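Long-range contacts in extracellular solute-binding protein (Conexibacter woesei, PDB 4P98), which probably captures a small solute outside the cell membrane, perhaps a nucleoside as in PnrA-like relatives, for uptake by an ABC transporter: residues 120-125 / 268-273; 133-138 / 296-301; 151-156 / 182-187. All coordinates share one frame; numbering follows the deposited sequence. Where two conformers were deposited one is given.

Contact 1: 120-125 / 268-273; sequences GWTYDF and FDVLAL
Strands 118-123 and 268-271 pair in parallel at one border of a six-stranded sheet, Gly120 beside Phe268, Trp121 beside Asp269 and Thr122 beside Val270. Strand 268-271 is the outermost strand on this side. Three backbone bonds join the two. Asp269 N donates to Gly120 O at 2.9 Å, Thr122 N to Asp269 O at 3.0 Å, and Leu271 N to Thr122 O at 2.9 Å. The last is almost straight, 177° at the hydrogen. Gly120 O also takes a bond from a water that donates to Asp269 OD2 as well. On one face, the Phe268 ring reaches across the neighbouring strand. Its chi1 of -166° sets CG anti to the backbone N. Phe268 CD1 lies 3.5 Å from Gly120 O. The far rim of the ring meets Thr122, with Phe268 CE2 3.7 Å from Thr122 CG2. In this two-lobed periplasmic-binding fold the chain runs through the second sheet before strand 268-271 returns to the first. An alanine in place of Phe268 would probably leave a gap beside Gly120 and the methyl of Thr122. The other face carries Trp121 and Leu271, which meet at Trp121 CE3 and Leu271 CD1, 4.1 Å apart. Helix 249-261 covers this face, with Tyr255 on Trp121 and Thr251 on Leu271. Thr122 OG1 is hydrogen-bonded to Gly106 O, just after strand 101-105.

Contact 2: 133-138 / 296-301; sequences GFVAGS and ARVDAL
The Phe134 ring carries Leu301 CD2 on one face and has Val298 CG2 at its edge, near the ring plane. The Arg297 guanidinium has Ser138 O over one face and a water in its plane at the edge. Leu301 and Phe134 reach toward each other tip to tip. Leu301 CD2 stands 3.9 Å from the ring centroid and 16° off the ring normal, a CH-pi contact. It is shifted toward the CG and CD1 side of the rim. Phe134 CG, anti to its backbone N (chi1 -175°), is directed toward helix 294-307 with the ring it carries. The ring's outer part comes close to the other backbone, with Phe134 CE1 3.9 Å from Arg297 O. Val135 adds a smaller apolar touch, its CG2 4.1 Å from Val298 CG2.

This is helix-to-helix packing within the two-lobed binding-protein fold. Helix 125-137, which follows strand 118-123, meets helix 294-307, which comes after strand 268-271. The two run in roughly opposing directions, with 137° between the short segments. Their axes come no nearer than 10.8 Å, and the Phe134 ring helps to fill this wide separation. Arg297, Val298 and Leu301, spread over about one helical turn, form the surface it meets. Ala170 of helix 154-170 and Arg304 also touch Phe134.

At the end of helix 125-137 the contact becomes polar. Ser138 OG donates to Phe134 O at 2.8 Å, one turn back. The same OG accepts from the water at 2.6 Å. That water accepts in turn from Arg297 NH1 at 3.2 Å, so it bridges Ser138 and Arg297. Arg297 is extended from CG to NE. Its NE forms a salt bridge with Asp293 OD1.

Contact 3: 151-156 / 182-187; sequences PQLPFV and GRFYDL
Pro151 and Phe184 bury the most surface here, and Gly182 comes next. The two segments follow neighbouring parallel strands, 144-149 and 175-180, which helix 154-170 connects in a beta-alpha-beta unit. Both loops therefore leave the C-terminal edge of the five-stranded sheet. In periplasmic-binding folds such loops commonly face the cleft between the lobes.

Pro151 points CG at one face of the Phe184 ring, and the two side chains cross at about a right angle. Pro151 CG sits 3.7 Å from the centroid of the Phe184 ring and 16° off its normal, a CH-pi contact. It is offset toward the rim, nearest to Phe184 CZ. Pro151 CD rests 3.4 Å from Arg183 O, and Pro151 CB lies 3.7 Å from Gly182 O. CB and CD of the proline thus rest against the carbonyls of Gly182 and Arg183.

Gly182 comes close to Pro151, their CA atoms being 3.8 Å apart. A backbone hydrogen bond also joins it to Gly150. Its positive phi (87°) would press any CB against the carbonyl O of the preceding residue.

After Pro151 the chain bends through an inverse gamma turn centred on Gln152, closed by a weak bond from Leu153 N to Pro151 O. The turn brings Leu153 round to Phe184, with Leu153 CD1 3.7 Å from Phe184 CZ. Leu153 is also the N-cap residue of helix 154-170. Asp209, on another loop, touches Phe184 as well.

Phe155, in the first turn of the helix, completes the apolar patch. Its CG lies between the backbone N and the carbonyl carbon (chi1 77°), and the ring it carries comes to the edge of Phe184. The two rings meet tip to tip, each at the other's edge, with Phe155 CZ 3.7 Å from Phe184 CZ.

Overall arrangement
Contact 1 belongs to the six-stranded sheet, and contact 3 lies at loops of the five-stranded sheet. Their centres are about 22 Å apart, yet they touch where the Phe125 and Phe155 rings meet. Contact 2 lies about 20 Å from contact 1 and 26 Å from contact 3, between centres. Strand 118-123 leads into helix 125-137, and strand 268-271 is followed by helix 294-307, so contacts 1 and 2 draw on the same two parts of the chain. Their segments alternate along it. Contact 3 is nested within both. The chain thus passes between two lobes more than once, consistent with a hinged solute-binding protein.

Contact 1: 120-125 / 268-273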
loop_
_atom_site.group_PDB
_atom_site.type_symbol
_atom_site.label_atom_id
_atom_site.label_comp_id
_atom_site.label_asym_id
_atom_site.label_seq_id
_atom_site.Cartn_x
_atom_site.Cartn_y
_atom_site.Cartn_z
ATOM N N GLY A 120 -4.945 -8.305 14.271
ATOM C CA GLY A 120 -5.246 -8.209 12.854
ATOM C C GLY A 120 -5.285 -6.786 12.332
ATOM O O GLY A 120 -5.445 -5.828 13.105
ATOM N N TRP A 121 -5.132 -6.635 11.019
ATOM C CA TRP A 121 -5.306 -5.329 10.397
ATOM C C TRP A 121 -5.836 -5.418 8.979
ATOM O O TRP A 121 -5.796 -6.482 8.328
ATOM C CB TRP A 121 -4.018 -4.492 10.464
ATOM C CG TRP A 121 -2.866 -5.040 9.656
ATOM C CD1 TRP A 121 -1.947 -5.976 10.063
ATOM C CD2 TRP A 121 -2.507 -4.679 8.316
ATOM N NE1 TRP A 121 -1.043 -6.214 9.049
ATOM C CE2 TRP A 121 -1.378 -5.440 7.965
ATOM C CE3 TRP A 121 -3.047 -3.793 7.371
ATOM C CZ2 TRP A 121 -0.766 -5.343 6.703
ATOM C CZ3 TRP A 121 -2.427 -3.691 6.117
ATOM C CH2 TRP A 121 -1.299 -4.462 5.801
ATOM N N THR A 122 -6.337 -4.281 8.519
ATOM C CA THR A 122 -6.912 -4.161 7.200
ATOM C C THR A 122 -6.703 -2.734 6.661
ATOM O O THR A 122 -6.299 -1.821 7.397
ATOM C CB THR A 122 -8.409 -4.518 7.215
ATOM O OG1 THR A 122 -8.898 -4.625 5.874
ATOM C CG2 THR A 122 -9.211 -3.480 7.944
ATOM N N TYR A 123 -6.956 -2.578 5.363
ATOM C CA TYR A 123 -7.006 -1.288 4.697
ATOM C C TYR A 123 -7.926 -1.386 3.495
ATOM O O TYR A 123 -8.271 -2.485 3.051
ATOM C CB TYR A 123 -5.625 -0.826 4.251
ATOM C CG TYR A 123 -5.011 -1.638 3.098
ATOM C CD1 TYR A 123 -4.522 -2.929 3.301
ATOM C CD2 TYR A 123 -4.903 -1.096 1.823
ATOM C CE1 TYR A 123 -3.941 -3.657 2.253
ATOM C CE2 TYR A 123 -4.321 -1.815 0.779
ATOM C CZ TYR A 123 -3.844 -3.090 1.003
ATOM O OH TYR A 123 -3.275 -3.801 -0.044
ATOM N N ASP A 124 -8.325 -0.236 2.975
ATOM C CA ASP A 124 -9.260 -0.181 1.854
ATOM C C ASP A 124 -8.511 0.272 0.597
ATOM O O ASP A 124 -7.925 1.359 0.571
ATOM C CB ASP A 124 -10.422 0.774 2.157
ATOM C CG ASP A 124 -11.423 0.211 3.174
ATOM O OD1 ASP A 124 -11.573 -1.022 3.306
ATOM O OD2 ASP A 124 -12.085 1.021 3.849
ATOM N N PHE A 125 -8.535 -0.569 -0.437
ATOM C CA PHE A 125 -7.863 -0.268 -1.710
ATOM C C PHE A 125 -8.334 1.056 -2.296
ATOM O O PHE A 125 -7.538 1.841 -2.798
ATOM C CB PHE A 125 -8.101 -1.395 -2.720
ATOM C CG PHE A 125 -7.354 -2.653 -2.398
ATOM C CD1 PHE A 125 -5.994 -2.738 -2.649
ATOM C CD2 PHE A 125 -8.006 -3.747 -1.847
ATOM C CE1 PHE A 125 -5.289 -3.895 -2.352
ATOM C CE2 PHE A 125 -7.311 -4.911 -1.550
ATOM C CZ PHE A 125 -5.950 -4.980 -1.802
ATOM N N PHE A 268 -7.672 -4.988 16.493
ATOM C CA PHE A 268 -7.944 -4.918 15.073
ATOM C C PHE A 268 -7.781 -3.492 14.571
ATOM O O PHE A 268 -8.562 -2.601 14.908
ATOM C CB PHE A 268 -9.319 -5.478 14.698
ATOM C CG PHE A 268 -9.463 -5.713 13.234
ATOM C CD1 PHE A 268 -8.797 -6.763 12.633
ATOM C CD2 PHE A 268 -10.225 -4.866 12.437
ATOM C CE1 PHE A 268 -8.888 -6.976 11.273
ATOM C CE2 PHE A 268 -10.326 -5.081 11.074
ATOM C CZ PHE A 268 -9.659 -6.136 10.487
ATOM N N ASP A 269 -6.757 -3.304 13.748
ATOM C CA ASP A 269 -6.367 -1.982 13.280
ATOM C C ASP A 269 -6.773 -1.731 11.825
ATOM O O ASP A 269 -6.578 -2.587 10.940
ATOM C CB ASP A 269 -4.853 -1.817 13.467
ATOM C CG ASP A 269 -4.423 -1.944 14.917
ATOM O OD1 ASP A 269 -5.044 -1.261 15.768
ATOM O OD2 ASP A 269 -3.474 -2.719 15.219
ATOM N N VAL A 270 -7.347 -0.560 11.576
ATOM C CA VAL A 270 -7.605 -0.121 10.226
ATOM C C VAL A 270 -6.519 0.895 9.852
ATOM O O VAL A 270 -6.308 1.888 10.555
ATOM C CB VAL A 270 -9.001 0.509 10.088
ATOM C CG1 VAL A 270 -9.265 0.911 8.652
ATOM C CG2 VAL A 270 -10.072 -0.471 10.553
ATOM N N LEU A 271 -5.807 0.635 8.766
ATOM C CA LEU A 271 -4.826 1.595 8.270
ATOM C C LEU A 271 -5.521 2.423 7.210
ATOM O O LEU A 271 -5.969 1.888 6.204
ATOM C CB LEU A 271 -3.584 0.892 7.714
ATOM C CG LEU A 271 -2.486 0.557 8.727
ATOM C CD1 LEU A 271 -2.951 -0.484 9.735
ATOM C CD2 LEU A 271 -1.245 0.080 7.987
ATOM N N ALA A 272 -5.642 3.725 7.448
ATOM C CA ALA A 272 -6.453 4.588 6.586
ATOM C C ALA A 272 -5.872 5.994 6.454
ATOM O O ALA A 272 -4.924 6.351 7.145
ATOM C CB ALA A 272 -7.882 4.661 7.127
ATOM N N LEU A 273 -6.450 6.793 5.553
ATOM C CA LEU A 273 -5.972 8.162 5.348
ATOM C C LEU A 273 -6.160 8.987 6.604
ATOM O O LEU A 273 -5.256 9.715 7.014
ATOM C CB LEU A 273 -6.710 8.823 4.190
ATOM C CG LEU A 273 -6.394 8.269 2.802
ATOM C CD1 LEU A 273 -7.459 8.698 1.810
ATOM C CD2 LEU A 273 -5.017 8.729 2.362
HETATM O O HOH W 1 -3.114 -5.164 14.281
HETATM O O HOH W 2 -8.156 2.151 4.550
#

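Contact 2: 133-138 / 296-301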
loop_
_atom_site.group_PDB
_atom_site.type_symbol
_atom_site.label_atom_id
_atom_site.label_comp_id
_atom_site.label_asym_id
_atom_site.label_seq_id
_atom_site.Cartn_x
_atom_site.Cartn_y
_atom_site.Cartn_z
ATOM N N GLY A 133 -5.588 10.081 -6.799
ATOM C CA GLY A 133 -6.443 10.965 -7.571
ATOM C C GLY A 133 -6.480 12.374 -7.002
ATOM O O GLY A 133 -6.470 13.357 -7.747
ATOM N N PHE A 134 -6.509 12.472 -5.677
ATOM C CA PHE A 134 -6.474 13.765 -5.011
ATOM C C PHE A 134 -5.160 14.505 -5.264
ATOM O O PHE A 134 -5.170 15.710 -5.501
ATOM C CB PHE A 134 -6.713 13.605 -3.514
ATOM C CG PHE A 134 -6.801 14.912 -2.780
ATOM C CD1 PHE A 134 -5.674 15.486 -2.229
ATOM C CD2 PHE A 134 -8.017 15.568 -2.658
ATOM C CE1 PHE A 134 -5.754 16.703 -1.555
ATOM C CE2 PHE A 134 -8.106 16.783 -1.990
ATOM C CZ PHE A 134 -6.974 17.343 -1.438
ATOM N N VAL A 135 -4.036 13.792 -5.211
ATOM C CA VAL A 135 -2.741 14.384 -5.533
ATOM C C VAL A 135 -2.725 14.833 -6.989
ATOM O O VAL A 135 -2.247 15.937 -7.296
ATOM C CB VAL A 135 -1.553 13.430 -5.241
ATOM C CG1 VAL A 135 -0.256 13.955 -5.833
ATOM C CG2 VAL A 135 -1.365 13.229 -3.751
ATOM N N ALA A 136 -3.257 13.996 -7.883
ATOM C CA ALA A 136 -3.340 14.342 -9.299
ATOM C C ALA A 136 -4.136 15.632 -9.525
ATOM O O ALA A 136 -3.761 16.466 -10.342
ATOM C CB ALA A 136 -3.962 13.203 -10.093
ATOM N N GLY A 137 -5.237 15.783 -8.803
ATOM C CA GLY A 137 -6.082 16.958 -8.931
ATOM C C GLY A 137 -5.533 18.198 -8.246
ATOM O O GLY A 137 -6.047 19.287 -8.452
ATOM N N SER A 138 -4.488 18.039 -7.443
ATOM C CA SER A 138 -3.870 19.150 -6.725
ATOM C C SER A 138 -2.701 19.793 -7.474
ATOM O O SER A 138 -2.132 20.765 -6.993
ATOM C CB SER A 138 -3.366 18.670 -5.359
ATOM O OG SER A 138 -4.451 18.247 -4.549
ATOM N N ALA A 296 0.822 19.741 2.747
ATOM C CA ALA A 296 -0.146 20.419 3.611
ATOM C C ALA A 296 -1.568 20.119 3.153
ATOM O O ALA A 296 -2.448 19.884 3.972
ATOM C CB ALA A 296 0.105 21.933 3.639
ATOM N N ARG A 297 -1.792 20.108 1.843
ATOM C CA ARG A 297 -3.110 19.793 1.310
ATOM C C ARG A 297 -3.554 18.361 1.629
ATOM O O ARG A 297 -4.721 18.112 1.921
ATOM C CB ARG A 297 -3.156 20.001 -0.193
ATOM C CG ARG A 297 -2.873 21.418 -0.647
ATOM C CD ARG A 297 -3.325 21.599 -2.071
ATOM N NE ARG A 297 -2.632 22.699 -2.732
ATOM C CZ ARG A 297 -2.960 23.167 -3.929
ATOM N NH1 ARG A 297 -3.967 22.633 -4.608
ATOM N NH2 ARG A 297 -2.272 24.177 -4.453
ATOM N N VAL A 298 -2.620 17.423 1.554
ATOM C CA VAL A 298 -2.906 16.025 1.876
ATOM C C VAL A 298 -3.142 15.845 3.381
ATOM O O VAL A 298 -4.042 15.098 3.802
ATOM C CB VAL A 298 -1.761 15.121 1.386
ATOM C CG1 VAL A 298 -1.874 13.717 1.959
ATOM C CG2 VAL A 298 -1.757 15.103 -0.138
ATOM N N ASP A 299 -2.324 16.520 4.179
ATOM C CA ASP A 299 -2.511 16.552 5.626
ATOM C C ASP A 299 -3.904 17.068 5.994
ATOM O O ASP A 299 -4.555 16.506 6.875
ATOM C CB ASP A 299 -1.436 17.420 6.310
ATOM C CG ASP A 299 -0.024 16.838 6.199
ATOM O OD1 ASP A 299 0.134 15.649 5.864
ATOM O OD2 ASP A 299 0.940 17.583 6.462
ATOM N N ALA A 300 -4.371 18.122 5.327
ATOM C CA ALA A 300 -5.697 18.673 5.621
ATOM C C ALA A 300 -6.794 17.696 5.207
ATOM O O ALA A 300 -7.786 17.533 5.915
ATOM C CB ALA A 300 -5.896 20.024 4.943
ATOM N N LEU A 301 -6.608 17.036 4.065
ATOM C CA LEU A 301 -7.542 15.986 3.634
ATOM C C LEU A 301 -7.662 14.888 4.690
ATOM O O LEU A 301 -8.774 14.438 4.998
ATOM C CB LEU A 301 -7.106 15.378 2.282
ATOM C CG LEU A 301 -7.761 14.054 1.872
ATOM C CD1 LEU A 301 -9.233 14.252 1.549
ATOM C CD2 LEU A 301 -7.030 13.417 0.697
HETATM O O HOH W 3 -5.844 20.220 -3.555
#

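Contact 3: 151-156 / 182-187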
loop_
_atom_site.group_PDB
_atom_site.type_symbol
_atom_site.label_atom_id
_atom_site.label_comp_id
_atom_site.label_asym_id
_atom_site.label_seq_id
_atom_site.Cartn_x
_atom_site.Cartn_y
_atom_site.Cartn_z
ATOM N N PRO A 151 -5.493 -6.368 -14.095
ATOM C CA PRO A 151 -6.752 -7.053 -14.386
ATOM C C PRO A 151 -7.937 -6.362 -13.730
ATOM O O PRO A 151 -7.778 -5.761 -12.668
ATOM C CB PRO A 151 -6.544 -8.439 -13.770
ATOM C CG PRO A 151 -5.606 -8.204 -12.629
ATOM C CD PRO A 151 -4.764 -7.000 -12.978
ATOM N N GLN A 152 -9.115 -6.456 -14.343
ATOM C CA GLN A 152 -10.314 -5.797 -13.819
ATOM C C GLN A 152 -10.996 -6.610 -12.734
ATOM O O GLN A 152 -12.180 -6.913 -12.826
ATOM C CB GLN A 152 -11.298 -5.481 -14.943
ATOM C CG GLN A 152 -10.745 -4.484 -15.941
ATOM C CD GLN A 152 -11.723 -4.211 -17.058
ATOM O OE1 GLN A 152 -11.541 -4.656 -18.182
ATOM N NE2 GLN A 152 -12.782 -3.524 -16.741
ATOM N N LEU A 153 -10.225 -6.953 -11.704
ATOM C CA LEU A 153 -10.726 -7.642 -10.538
ATOM C C LEU A 153 -11.369 -6.604 -9.634
ATOM O O LEU A 153 -11.052 -5.405 -9.739
ATOM C CB LEU A 153 -9.579 -8.338 -9.812
ATOM C CG LEU A 153 -8.939 -9.505 -10.549
ATOM C CD1 LEU A 153 -7.744 -9.998 -9.748
ATOM C CD2 LEU A 153 -9.950 -10.617 -10.764
ATOM N N PRO A 154 -12.288 -7.041 -8.756
ATOM C CA PRO A 154 -12.996 -6.083 -7.923
ATOM C C PRO A 154 -12.115 -5.066 -7.167
ATOM O O PRO A 154 -12.430 -3.883 -7.192
ATOM C CB PRO A 154 -13.792 -6.978 -6.961
ATOM C CG PRO A 154 -14.025 -8.230 -7.733
ATOM C CD PRO A 154 -12.765 -8.423 -8.527
ATOM N N PHE A 155 -11.020 -5.484 -6.543
ATOM C CA PHE A 155 -10.177 -4.539 -5.797
ATOM C C PHE A 155 -9.481 -3.533 -6.721
ATOM O O PHE A 155 -9.248 -2.403 -6.323
ATOM C CB PHE A 155 -9.162 -5.247 -4.870
ATOM C CG PHE A 155 -7.954 -5.834 -5.572
ATOM C CD1 PHE A 155 -8.004 -7.109 -6.137
ATOM C CD2 PHE A 155 -6.753 -5.138 -5.619
ATOM C CE1 PHE A 155 -6.894 -7.652 -6.767
ATOM C CE2 PHE A 155 -5.638 -5.680 -6.239
ATOM C CZ PHE A 155 -5.713 -6.936 -6.817
ATOM N N VAL A 156 -9.143 -3.952 -7.946
ATOM C CA VAL A 156 -8.543 -3.049 -8.913
ATOM C C VAL A 156 -9.570 -2.002 -9.380
ATOM O O VAL A 156 -9.283 -0.803 -9.398
ATOM C CB VAL A 156 -7.966 -3.825 -10.119
ATOM C CG1 VAL A 156 -7.393 -2.867 -11.154
ATOM C CG2 VAL A 156 -6.903 -4.788 -9.638
ATOM N N GLY A 182 -5.102 -6.238 -18.168
ATOM C CA GLY A 182 -5.626 -7.599 -18.010
ATOM C C GLY A 182 -4.739 -8.538 -17.203
ATOM O O GLY A 182 -5.116 -9.683 -16.974
ATOM N N ARG A 183 -3.576 -8.058 -16.760
ATOM C CA ARG A 183 -2.541 -8.902 -16.138
ATOM C C ARG A 183 -1.912 -8.214 -14.948
ATOM O O ARG A 183 -1.895 -6.989 -14.890
ATOM C CB ARG A 183 -1.412 -9.179 -17.137
ATOM C CG ARG A 183 -1.834 -9.913 -18.389
ATOM C CD ARG A 183 -2.098 -11.382 -18.101
ATOM N NE ARG A 183 -2.210 -12.151 -19.342
ATOM C CZ ARG A 183 -3.350 -12.466 -19.964
ATOM N NH1 ARG A 183 -4.536 -12.098 -19.480
ATOM N NH2 ARG A 183 -3.302 -13.167 -21.092
ATOM N N PHE A 184 -1.380 -8.988 -14.003
ATOM C CA PHE A 184 -0.505 -8.418 -12.979
ATOM C C PHE A 184 0.938 -8.369 -13.492
ATOM O O PHE A 184 1.400 -9.325 -14.089
ATOM C CB PHE A 184 -0.512 -9.255 -11.707
ATOM C CG PHE A 184 -1.797 -9.190 -10.929
ATOM C CD1 PHE A 184 -2.275 -7.986 -10.447
ATOM C CD2 PHE A 184 -2.497 -10.351 -10.634
ATOM C CE1 PHE A 184 -3.441 -7.931 -9.701
ATOM C CE2 PHE A 184 -3.670 -10.304 -9.895
ATOM C CZ PHE A 184 -4.139 -9.094 -9.423
ATOM N N TYR A 185 1.625 -7.250 -13.268
ATOM C CA TYR A 185 3.080 -7.160 -13.457
ATOM C C TYR A 185 3.510 -7.441 -14.906
ATOM O O TYR A 185 4.586 -7.970 -15.125
ATOM C CB TYR A 185 3.782 -8.129 -12.479
ATOM C CG TYR A 185 5.242 -7.848 -12.150
ATOM C CD1 TYR A 185 5.695 -6.558 -11.904
ATOM C CD2 TYR A 185 6.174 -8.893 -12.049
ATOM C CE1 TYR A 185 7.028 -6.307 -11.596
ATOM C CE2 TYR A 185 7.502 -8.649 -11.737
ATOM C CZ TYR A 185 7.922 -7.350 -11.511
ATOM O OH TYR A 185 9.230 -7.073 -11.199
ATOM N N ASP A 186 2.666 -7.103 -15.886
ATOM C CA ASP A 186 3.055 -7.194 -17.299
ATOM C C ASP A 186 3.536 -5.821 -17.717
ATOM O O ASP A 186 2.769 -5.003 -18.201
ATOM C CB ASP A 186 1.907 -7.649 -18.199
ATOM C CG ASP A 186 2.371 -7.988 -19.612
ATOM O OD1 ASP A 186 3.273 -7.313 -20.163
ATOM O OD2 ASP A 186 1.820 -8.937 -20.180
ATOM N N LEU A 187 4.818 -5.580 -17.509
ATOM C CA LEU A 187 5.371 -4.243 -17.656
ATOM C C LEU A 187 5.328 -3.781 -19.107
ATOM O O LEU A 187 5.170 -2.602 -19.383
ATOM C CB LEU A 187 6.784 -4.197 -17.088
ATOM C CG LEU A 187 6.926 -4.588 -15.617
ATOM C CD1 LEU A 187 8.373 -4.460 -15.188
ATOM C CD2 LEU A 187 6.057 -3.742 -14.698
#